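PDB 4H41: putative alpha-L-fucosidase from Bacteroides thetaiotaomicron, which is a TIM-barrel protein of unproven activity that probably removes alpha-L-fucose from host glycans. Local coordinates for residues W51-W56 with Y105-E110; S98-D103 with K148-K153; D244-Y249 with F277-P282. All blocks are in the same frame, centred on the assembly; numbering follows the deposited sequence.

Interaction 1: W51-W56 with Y105-E110; sequences WGEKEW and YLRLAE
Trp-56 brings its indole against Tyr-105 in a T-shaped (edge-to-face) pair, the edge of the phenol turned to the face of the indole. The centroids of the tyrosine ring and the indole six-membered ring are 5.1 Å apart, and the planes stand at 89°. Tyr-105 CE1 rests 3.8 Å from Trp-56 CD2, while the hydroxyl reaches farther across the same face, OH lying 3.1 Å from Trp-56 CZ2. This OH is buried and has no polar partner in the model, so its near surroundings here are the aromatic carbons of the indole. Trp-51 packs CE3 over the centre of the opposite face, so the indole has an aromatic edge on each face. Nearer the backbone, Leu-108 CD1 packs against Trp-56 CB at 3.7 Å.

These residues join helix 53-65 to helix 101-111, neighbours in the outer layer of the TIM barrel; they follow its first and second strands. Gly-52 occupies the N-cap position of helix 53-65, and Glu-53 starts its opening turn.

Glu-53 runs out extended, with CG opposite the backbone N (chi1 -171°), and so carries its carboxylate across to Arg-107. The arginine grips it end-on with both terminal nitrogens: NH2 to Glu-53 OE1 and NH1 to OE2, each 2.9 Å. Both bonds are nearly straight, both use the syn sides, and both oxygens lie close to the guanidinium plane. A bend at chi3 (-69°) turns the guanidinium toward its mate, and Asp-103 forms a salt bridge with Arg-107 NE. The backbone N of Glu-53 is hydrogen-bonded to Ser-22 of the second subunit.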
loop_
_atom_site.group_PDB
_atom_site.type_symbol
_atom_site.label_atom_id
_atom_site.label_comp_id
_atom_site.label_asym_id
_atom_site.label_seq_id
_atom_site.Cartn_x
_atom_site.Cartn_y
_atom_site.Cartn_z
ATOM N N TRP B 51 -9.455 14.039 -6.069
ATOM C CA TRP B 51 -9.610 15.436 -5.707
ATOM C C TRP B 51 -10.388 16.202 -6.765
ATOM O O TRP B 51 -10.303 15.880 -7.951
ATOM C CB TRP B 51 -8.238 16.099 -5.549
ATOM C CG TRP B 51 -7.476 15.697 -4.341
ATOM C CD1 TRP B 51 -7.867 14.862 -3.337
ATOM C CD2 TRP B 51 -6.160 16.147 -4.004
ATOM N NE1 TRP B 51 -6.858 14.736 -2.410
ATOM C CE2 TRP B 51 -5.823 15.569 -2.763
ATOM C CE3 TRP B 51 -5.257 17.023 -4.610
ATOM C CZ2 TRP B 51 -4.564 15.762 -2.170
ATOM C CZ3 TRP B 51 -4.023 17.230 -4.019
ATOM C CH2 TRP B 51 -3.692 16.601 -2.803
ATOM N N GLY B 52 -11.135 17.200 -6.307
ATOM C CA GLY B 52 -11.833 18.161 -7.135
ATOM C C GLY B 52 -11.128 19.499 -7.034
ATOM O O GLY B 52 -10.043 19.606 -6.444
ATOM N N GLU B 53 -11.722 20.534 -7.625
ATOM C CA GLU B 53 -11.088 21.857 -7.630
ATOM C C GLU B 53 -10.850 22.391 -6.213
ATOM O O GLU B 53 -9.842 23.042 -5.987
ATOM C CB GLU B 53 -11.914 22.862 -8.430
ATOM C CG GLU B 53 -11.151 24.163 -8.628
ATOM C CD GLU B 53 -11.574 25.033 -9.782
ATOM O OE1 GLU B 53 -11.953 24.492 -10.847
ATOM O OE2 GLU B 53 -11.360 26.259 -9.675
ATOM N N LYS B 54 -11.738 22.107 -5.258
ATOM C CA LYS B 54 -11.536 22.582 -3.871
ATOM C C LYS B 54 -10.247 22.051 -3.261
ATOM O O LYS B 54 -9.465 22.805 -2.652
ATOM C CB LYS B 54 -12.713 22.163 -3.000
ATOM C CG LYS B 54 -12.691 22.708 -1.591
ATOM C CD LYS B 54 -13.855 22.138 -0.777
ATOM C CE LYS B 54 -14.243 23.040 0.356
ATOM N NZ LYS B 54 -15.154 22.371 1.328
ATOM N N GLU B 55 -10.021 20.754 -3.430
ATOM C CA GLU B 55 -8.823 20.090 -2.924
ATOM C C GLU B 55 -7.578 20.569 -3.654
ATOM O O GLU B 55 -6.538 20.800 -3.019
ATOM C CB GLU B 55 -8.954 18.574 -3.078
ATOM C CG GLU B 55 -9.984 17.949 -2.148
ATOM C CD GLU B 55 -11.431 18.152 -2.537
ATOM O OE1 GLU B 55 -11.707 18.296 -3.750
ATOM O OE2 GLU B 55 -12.299 18.125 -1.639
ATOM N N TRP B 56 -7.676 20.772 -4.971
ATOM C CA TRP B 56 -6.504 21.242 -5.734
ATOM C C TRP B 56 -6.153 22.663 -5.347
ATOM O O TRP B 56 -4.972 22.969 -5.164
ATOM C CB TRP B 56 -6.732 21.107 -7.234
ATOM C CG TRP B 56 -6.387 19.741 -7.723
ATOM C CD1 TRP B 56 -7.241 18.776 -8.165
ATOM C CD2 TRP B 56 -5.079 19.170 -7.754
ATOM N NE1 TRP B 56 -6.534 17.650 -8.515
ATOM C CE2 TRP B 56 -5.205 17.860 -8.262
ATOM C CE3 TRP B 56 -3.813 19.613 -7.348
ATOM C CZ2 TRP B 56 -4.105 16.987 -8.372
ATOM C CZ3 TRP B 56 -2.721 18.782 -7.563
ATOM C CH2 TRP B 56 -2.881 17.483 -8.061
ATOM N N TYR B 105 -5.751 23.782 -13.751
ATOM C CA TYR B 105 -4.375 24.054 -13.316
ATOM C C TYR B 105 -3.883 25.407 -13.771
ATOM O O TYR B 105 -3.186 26.070 -13.021
ATOM C CB TYR B 105 -3.403 22.974 -13.798
ATOM C CG TYR B 105 -3.618 21.634 -13.155
ATOM C CD1 TYR B 105 -3.754 21.511 -11.769
ATOM C CD2 TYR B 105 -3.585 20.465 -13.906
ATOM C CE1 TYR B 105 -3.875 20.267 -11.166
ATOM C CE2 TYR B 105 -3.712 19.215 -13.306
ATOM C CZ TYR B 105 -3.854 19.123 -11.938
ATOM O OH TYR B 105 -3.942 17.890 -11.348
ATOM N N LEU B 106 -4.199 25.819 -14.990
ATOM C CA LEU B 106 -3.797 27.151 -15.469
ATOM C C LEU B 106 -4.418 28.253 -14.603
ATOM O O LEU B 106 -3.718 29.213 -14.267
ATOM C CB LEU B 106 -4.157 27.324 -16.918
ATOM C CG LEU B 106 -3.224 26.598 -17.885
ATOM C CD1 LEU B 106 -3.832 26.513 -19.266
ATOM C CD2 LEU B 106 -1.888 27.298 -18.000
ATOM N N ARG B 107 -5.688 28.109 -14.204
ATOM C CA ARG B 107 -6.356 29.102 -13.347
ATOM C C ARG B 107 -5.738 29.106 -11.954
ATOM O O ARG B 107 -5.526 30.165 -11.374
ATOM C CB ARG B 107 -7.867 28.849 -13.269
ATOM C CG ARG B 107 -8.587 29.283 -14.541
ATOM C CD ARG B 107 -10.100 29.222 -14.410
ATOM N NE ARG B 107 -10.591 27.850 -14.314
ATOM C CZ ARG B 107 -10.929 27.205 -13.206
ATOM N NH1 ARG B 107 -10.844 27.808 -12.021
ATOM N NH2 ARG B 107 -11.351 25.944 -13.269
ATOM N N LEU B 108 -5.432 27.925 -11.411
ATOM C CA LEU B 108 -4.829 27.846 -10.084
ATOM C C LEU B 108 -3.400 28.401 -10.117
ATOM O O LEU B 108 -3.013 29.118 -9.200
ATOM C CB LEU B 108 -4.843 26.409 -9.552
ATOM C CG LEU B 108 -6.225 25.858 -9.229
ATOM C CD1 LEU B 108 -6.140 24.403 -8.813
ATOM C CD2 LEU B 108 -6.929 26.690 -8.121
ATOM N N ALA B 109 -2.626 28.102 -11.173
ATOM C CA ALA B 109 -1.269 28.640 -11.302
ATOM C C ALA B 109 -1.307 30.149 -11.357
ATOM O O ALA B 109 -0.476 30.800 -10.712
ATOM C CB ALA B 109 -0.569 28.074 -12.531
ATOM N N GLU B 110 -2.298 30.723 -12.053
ATOM C CA GLU B 110 -2.387 32.176 -12.122
ATOM C C GLU B 110 -2.777 32.769 -10.771
ATOM O O GLU B 110 -2.205 33.772 -10.339
ATOM C CB GLU B 110 -3.385 32.597 -13.188
ATOM C CG GLU B 110 -3.462 34.106 -13.339
ATOM C CD GLU B 110 -4.284 34.609 -14.501
ATOM O OE1 GLU B 110 -4.828 33.768 -15.258
ATOM O OE2 GLU B 110 -4.412 35.850 -14.627
#

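Interaction 2: S98-D103 with K148-K153; sequences SVDLVD and KMYGEK
Tyr-150 reaches Asp-100 with its hydroxyl: OH donates to Asp-100 OD2 at 2.6 Å, on the syn side of the oxygen and 27° out of the carboxylate plane. The side chains approach head-on, OD2 lying at the ring edge in its plane, and ring and carboxylate stand nearly perpendicular. Over one face of the same ring sits a methyl of Val-102, a CH-pi contact with CG1 3.6 Å from the ring centroid and almost on the ring normal. With chi1 at 175°, CG1 is the branch of Val-102 opposite its backbone N, and the one methyl that covers the ring.

Behind this first shell, Asp-100 is the N-cap of helix 101-111. Its OD1 accepts from Asp-103 N at 3.0 Å, the N-H coming from above the carboxylate plane. Asp-103 itself directs its carboxylate to Tyr-154. The contact thus ties the start of this barrel helix to helix 136-151, which follows the third barrel strand.

A phenylalanine in place of Tyr-150 would probably keep the valine contact but leave Asp-100 OD2 without this donor. One oxygen caps the helix while the other accepts a hydrogen bond from the phenol, so the carboxylate is likely to be stabilised as the anion.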
loop_
_atom_site.group_PDB
_atom_site.type_symbol
_atom_site.label_atom_id
_atom_site.label_comp_id
_atom_site.label_asym_id
_atom_site.label_seq_id
_atom_site.Cartn_x
_atom_site.Cartn_y
_atom_site.Cartn_z
ATOM N N SER B 98 -14.116 14.060 -17.170
ATOM C CA SER B 98 -15.227 14.820 -16.613
ATOM C C SER B 98 -14.828 16.234 -16.264
ATOM O O SER B 98 -15.708 17.057 -16.074
ATOM C CB SER B 98 -15.806 14.144 -15.384
ATOM O OG SER B 98 -14.848 14.011 -14.360
ATOM N N VAL B 99 -13.526 16.532 -16.168
ATOM C CA VAL B 99 -13.050 17.877 -15.825
ATOM C C VAL B 99 -11.937 18.271 -16.775
ATOM O O VAL B 99 -11.041 17.469 -17.046
ATOM C CB VAL B 99 -12.546 17.917 -14.349
ATOM C CG1 VAL B 99 -11.947 19.283 -13.994
ATOM C CG2 VAL B 99 -13.656 17.550 -13.359
ATOM N N ASP B 100 -11.925 19.548 -17.195
ATOM C CA ASP B 100 -10.818 20.095 -17.966
ATOM C C ASP B 100 -9.712 20.478 -16.957
ATOM O O ASP B 100 -9.751 21.552 -16.361
ATOM C CB ASP B 100 -11.248 21.299 -18.830
ATOM C CG ASP B 100 -10.131 21.868 -19.686
ATOM O OD1 ASP B 100 -8.944 21.506 -19.451
ATOM O OD2 ASP B 100 -10.422 22.710 -20.572
ATOM N N LEU B 101 -8.771 19.564 -16.723
ATOM C CA LEU B 101 -7.682 19.789 -15.763
ATOM C C LEU B 101 -6.712 20.841 -16.227
ATOM O O LEU B 101 -6.117 21.533 -15.395
ATOM C CB LEU B 101 -6.912 18.489 -15.485
ATOM C CG LEU B 101 -7.736 17.361 -14.882
ATOM C CD1 LEU B 101 -6.905 16.072 -14.765
ATOM C CD2 LEU B 101 -8.270 17.747 -13.503
ATOM N N VAL B 102 -6.500 20.969 -17.538
ATOM C CA VAL B 102 -5.571 21.982 -18.068
ATOM C C VAL B 102 -6.095 23.381 -17.687
ATOM O O VAL B 102 -5.349 24.188 -17.125
ATOM C CB VAL B 102 -5.340 21.818 -19.579
ATOM C CG1 VAL B 102 -4.477 22.935 -20.109
ATOM C CG2 VAL B 102 -4.657 20.480 -19.864
ATOM N N ASP B 103 -7.386 23.628 -17.930
ATOM C CA ASP B 103 -8.047 24.878 -17.553
ATOM C C ASP B 103 -7.909 25.100 -16.047
ATOM O O ASP B 103 -7.537 26.186 -15.611
ATOM C CB ASP B 103 -9.534 24.834 -17.931
ATOM C CG ASP B 103 -10.355 25.931 -17.265
ATOM O OD1 ASP B 103 -10.214 27.099 -17.667
ATOM O OD2 ASP B 103 -11.080 25.627 -16.286
ATOM N N LYS B 148 -3.396 27.059 -29.166
ATOM C CA LYS B 148 -4.566 27.854 -29.548
ATOM C C LYS B 148 -5.619 27.911 -28.457
ATOM O O LYS B 148 -6.175 28.973 -28.203
ATOM C CB LYS B 148 -5.193 27.304 -30.830
ATOM C CG LYS B 148 -4.306 27.556 -32.052
ATOM C CD LYS B 148 -4.706 26.696 -33.252
HETATM N N MSE B 149 -5.883 26.776 -27.811
HETATM C CA MSE B 149 -6.936 26.675 -26.795
HETATM C C MSE B 149 -6.516 27.259 -25.445
HETATM O O MSE B 149 -7.340 27.836 -24.755
HETATM C CB MSE B 149 -7.333 25.204 -26.603
HETATM C CG MSE B 149 -8.052 24.595 -27.809
HETATM SE SE MSE B 149 -8.137 22.614 -27.602
HETATM C CE MSE B 149 -9.488 22.596 -26.168
ATOM N N TYR B 150 -5.247 27.106 -25.075
ATOM C CA TYR B 150 -4.747 27.514 -23.758
ATOM C C TYR B 150 -3.558 28.486 -23.785
ATOM O O TYR B 150 -3.578 29.461 -23.049
ATOM C CB TYR B 150 -4.333 26.247 -22.966
ATOM C CG TYR B 150 -5.468 25.265 -22.805
ATOM C CD1 TYR B 150 -6.477 25.482 -21.870
ATOM C CD2 TYR B 150 -5.514 24.090 -23.549
ATOM C CE1 TYR B 150 -7.578 24.635 -21.786
ATOM C CE2 TYR B 150 -6.611 23.233 -23.472
ATOM C CZ TYR B 150 -7.616 23.486 -22.552
ATOM O OH TYR B 150 -8.682 22.659 -22.481
ATOM N N GLY B 151 -2.505 28.167 -24.524
ATOM C CA GLY B 151 -1.271 28.960 -24.530
ATOM C C GLY B 151 -1.443 30.429 -24.838
ATOM O O GLY B 151 -0.820 31.267 -24.180
ATOM N N GLU B 152 -2.355 30.744 -25.782
ATOM C CA GLU B 152 -2.660 32.127 -26.179
ATOM C C GLU B 152 -3.642 32.816 -25.247
ATOM O O GLU B 152 -3.839 34.016 -25.384
ATOM C CB GLU B 152 -3.268 32.138 -27.597
ATOM C CG GLU B 152 -2.268 31.771 -28.668
ATOM C CD GLU B 152 -2.773 31.962 -30.083
ATOM O OE1 GLU B 152 -3.994 31.814 -30.313
ATOM O OE2 GLU B 152 -1.928 32.196 -30.976
ATOM N N LYS B 153 -4.331 32.075 -24.367
ATOM C CA LYS B 153 -5.391 32.645 -23.529
ATOM C C LYS B 153 -5.086 32.739 -22.049
ATOM O O LYS B 153 -5.744 33.524 -21.376
ATOM C CB LYS B 153 -6.666 31.796 -23.696
ATOM C CG LYS B 153 -7.148 31.776 -25.148
ATOM C CD LYS B 153 -8.511 31.138 -25.281
ATOM C CE LYS B 153 -8.909 31.004 -26.726
ATOM N NZ LYS B 153 -10.176 30.243 -26.867
#

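Interaction 3: D244-Y249 with F277-P282; sequences DGHIDY and FDRDMP
Loops after the sixth and seventh strands of the TIM barrel, 239-243 and 269-273, meet here at the C-terminal end of the barrel, the end where enzymes of this fold carry their active sites. Arg-279 buries more surface than any other residue here. Its extended chain brings a guanidinium face over His-246, so that His-246 NE2 sits over the centre of the group, 3.2 Å from Arg-279 CZ. The ring and guanidinium planes are tilted by 30°, and the arginine N-H groups do not point at NE2; this is a face-on approach without a hydrogen bond. Phe-277 CE2 lies over the opposite guanidinium face, so the group is held between two aromatic residues, while Glu-275 forms a salt bridge with NE, which would limit its rotation. NH2 makes a weak hydrogen bond to an unidentified molecule, probably from the crystallisation liquor. Gly-245 passes close beside the arginine, its O 3.4 Å from Arg-279 CD.

Farther along the two loops Tyr-249 donates from OH to Asp-280 OD2 at 2.9 Å, on the syn side of the oxygen, with the carboxylate nearly perpendicular to the ring. The same OD2 has a stronger partner in Lys-292, and OD1 a salt bridge with Lys-203, so the Asp-280 carboxylate has three partners. Asp-278 shapes the turn leading into it: OD1 accepts from Asp-280 N at 2.9 Å, an Asx turn. Tyr-249 also packs against Tyr-95 of the third subunit. Between the loops a single water donates to Tyr-249 OH at 2.8 Å and accepts from Arg-279 N at 3.0 Å.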
loop_
_atom_site.group_PDB
_atom_site.type_symbol
_atom_site.label_atom_id
_atom_site.label_comp_id
_atom_site.label_asym_id
_atom_site.label_seq_id
_atom_site.Cartn_x
_atom_site.Cartn_y
_atom_site.Cartn_z
ATOM N N ASP B 244 16.265 11.390 -9.575
ATOM C CA ASP B 244 17.459 11.080 -8.762
ATOM C C ASP B 244 17.402 9.752 -7.997
ATOM O O ASP B 244 18.325 9.448 -7.250
ATOM C CB ASP B 244 17.674 12.219 -7.766
ATOM C CG ASP B 244 16.620 12.372 -6.693
ATOM O OD1 ASP B 244 15.632 11.528 -6.662
ATOM O OD2 ASP B 244 16.770 13.276 -5.852
ATOM N N GLY B 245 16.323 8.989 -8.133
ATOM C CA GLY B 245 16.105 7.850 -7.263
ATOM C C GLY B 245 16.637 6.503 -7.627
ATOM O O GLY B 245 16.552 5.611 -6.783
ATOM N N HIS B 246 17.132 6.296 -8.856
ATOM C CA HIS B 246 17.523 4.944 -9.262
ATOM C C HIS B 246 18.969 4.586 -8.931
ATOM O O HIS B 246 19.374 3.453 -9.183
ATOM C CB HIS B 246 17.268 4.729 -10.754
ATOM C CG HIS B 246 15.838 4.952 -11.154
ATOM N ND1 HIS B 246 15.360 6.218 -11.412
ATOM C CD2 HIS B 246 14.819 4.075 -11.288
ATOM C CE1 HIS B 246 14.083 6.066 -11.763
ATOM N NE2 HIS B 246 13.725 4.795 -11.726
ATOM N N ILE B 247 19.724 5.512 -8.354
ATOM C CA ILE B 247 21.106 5.278 -7.939
ATOM C C ILE B 247 21.130 5.242 -6.411
ATOM O O ILE B 247 20.236 5.780 -5.755
ATOM C CB ILE B 247 22.092 6.328 -8.517
ATOM C CG1 ILE B 247 21.714 7.754 -8.149
ATOM C CG2 ILE B 247 22.224 6.153 -10.038
ATOM C CD1 ILE B 247 22.777 8.794 -8.551
ATOM N N ASP B 248 22.191 4.693 -5.862
ATOM C CA ASP B 248 22.357 4.649 -4.402
ATOM C C ASP B 248 22.780 6.018 -3.880
ATOM O O ASP B 248 23.320 6.855 -4.626
ATOM C CB ASP B 248 23.343 3.567 -4.014
ATOM C CG ASP B 248 23.098 2.903 -2.662
ATOM O OD1 ASP B 248 22.290 3.456 -1.855
ATOM O OD2 ASP B 248 23.656 1.801 -2.435
ATOM N N TYR B 249 22.557 6.250 -2.598
ATOM C CA TYR B 249 22.807 7.571 -1.985
ATOM C C TYR B 249 24.295 7.925 -1.925
ATOM O O TYR B 249 24.611 9.099 -1.894
ATOM C CB TYR B 249 22.157 7.708 -0.591
ATOM C CG TYR B 249 20.692 7.340 -0.637
ATOM C CD1 TYR B 249 19.749 8.224 -1.137
ATOM C CD2 TYR B 249 20.267 6.066 -0.290
ATOM C CE1 TYR B 249 18.412 7.846 -1.294
ATOM C CE2 TYR B 249 18.929 5.693 -0.405
ATOM C CZ TYR B 249 18.008 6.584 -0.920
ATOM O OH TYR B 249 16.699 6.200 -1.116
ATOM N N PHE B 277 9.082 10.022 -3.053
ATOM C CA PHE B 277 8.552 8.702 -2.730
ATOM C C PHE B 277 9.737 7.762 -2.525
ATOM O O PHE B 277 10.833 8.037 -3.035
ATOM C CB PHE B 277 7.600 8.187 -3.798
ATOM C CG PHE B 277 8.226 8.029 -5.155
ATOM C CD1 PHE B 277 8.308 9.102 -6.026
ATOM C CD2 PHE B 277 8.829 6.832 -5.528
ATOM C CE1 PHE B 277 8.916 8.964 -7.270
ATOM C CE2 PHE B 277 9.418 6.696 -6.780
ATOM C CZ PHE B 277 9.414 7.756 -7.660
ATOM N N ASP B 278 9.534 6.669 -1.782
ATOM C CA ASP B 278 10.595 5.758 -1.447
ATOM C C ASP B 278 10.680 4.581 -2.432
ATOM O O ASP B 278 9.767 3.805 -2.536
ATOM C CB ASP B 278 10.381 5.240 0.006
ATOM C CG ASP B 278 11.682 4.890 0.686
ATOM O OD1 ASP B 278 12.439 4.080 0.110
ATOM O OD2 ASP B 278 11.970 5.467 1.810
ATOM N N ARG B 279 11.819 4.415 -3.085
ATOM C CA ARG B 279 12.058 3.290 -3.992
ATOM C C ARG B 279 12.657 2.074 -3.261
ATOM O O ARG B 279 12.883 1.059 -3.893
ATOM C CB ARG B 279 13.045 3.713 -5.111
ATOM C CG ARG B 279 12.380 4.455 -6.203
ATOM C CD ARG B 279 13.354 4.638 -7.359
ATOM N NE ARG B 279 12.753 5.520 -8.314
ATOM C CZ ARG B 279 11.815 5.190 -9.179
ATOM N NH1 ARG B 279 11.481 3.920 -9.356
ATOM N NH2 ARG B 279 11.289 6.108 -9.961
ATOM N N ASP B 280 12.954 2.165 -1.973
ATOM C CA ASP B 280 13.621 1.063 -1.253
ATOM C C ASP B 280 12.665 0.152 -0.527
ATOM O O ASP B 280 13.111 -0.745 0.186
ATOM C CB ASP B 280 14.598 1.662 -0.225
ATOM C CG ASP B 280 15.642 2.572 -0.838
ATOM O OD1 ASP B 280 16.083 2.284 -1.955
ATOM O OD2 ASP B 280 16.006 3.589 -0.192
HETATM N N MSE B 281 11.370 0.341 -0.700
HETATM C CA MSE B 281 10.342 -0.333 0.085
HETATM C C MSE B 281 9.515 -1.304 -0.736
HETATM O O MSE B 281 9.349 -1.121 -1.939
HETATM C CB MSE B 281 9.414 0.719 0.694
HETATM C CG MSE B 281 10.124 1.711 1.601
HETATM SE SE MSE B 281 10.622 0.883 3.276
HETATM C CE MSE B 281 12.522 0.956 3.211
ATOM N N PRO B 282 8.892 -2.288 -0.081
ATOM C CA PRO B 282 8.090 -3.279 -0.835
ATOM C C PRO B 282 6.699 -2.781 -1.267
ATOM O O PRO B 282 5.952 -3.567 -1.847
ATOM C CB PRO B 282 7.987 -4.442 0.128
ATOM C CG PRO B 282 8.032 -3.801 1.483
ATOM C CD PRO B 282 8.987 -2.664 1.346
HETATM O O HOH W 1 14.022 6.023 -1.926
#

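In the fold
From the N terminus, interaction 1 opens at 51-56, and before it closes at 105-110 the chain passes through 98-103, where interaction 2 begins; interaction 2 then closes at 148-153, so the two cross. Both use helix 101-111, their centres are 12 Å apart, and they touch where Leu-106 CD1 packs on Tyr-150 CB. Together they link three outer helices, 53-65, 101-111 and 136-151, those following the first three strands, on a flank that also meets the second subunit. Interaction 3 follows in series, closing the excursion from 244-249 to 277-282 through helix 252-266 and strand 269-273. It joins two loops at the C-terminal end of the barrel, its centre about 30 Å from that of interaction 1.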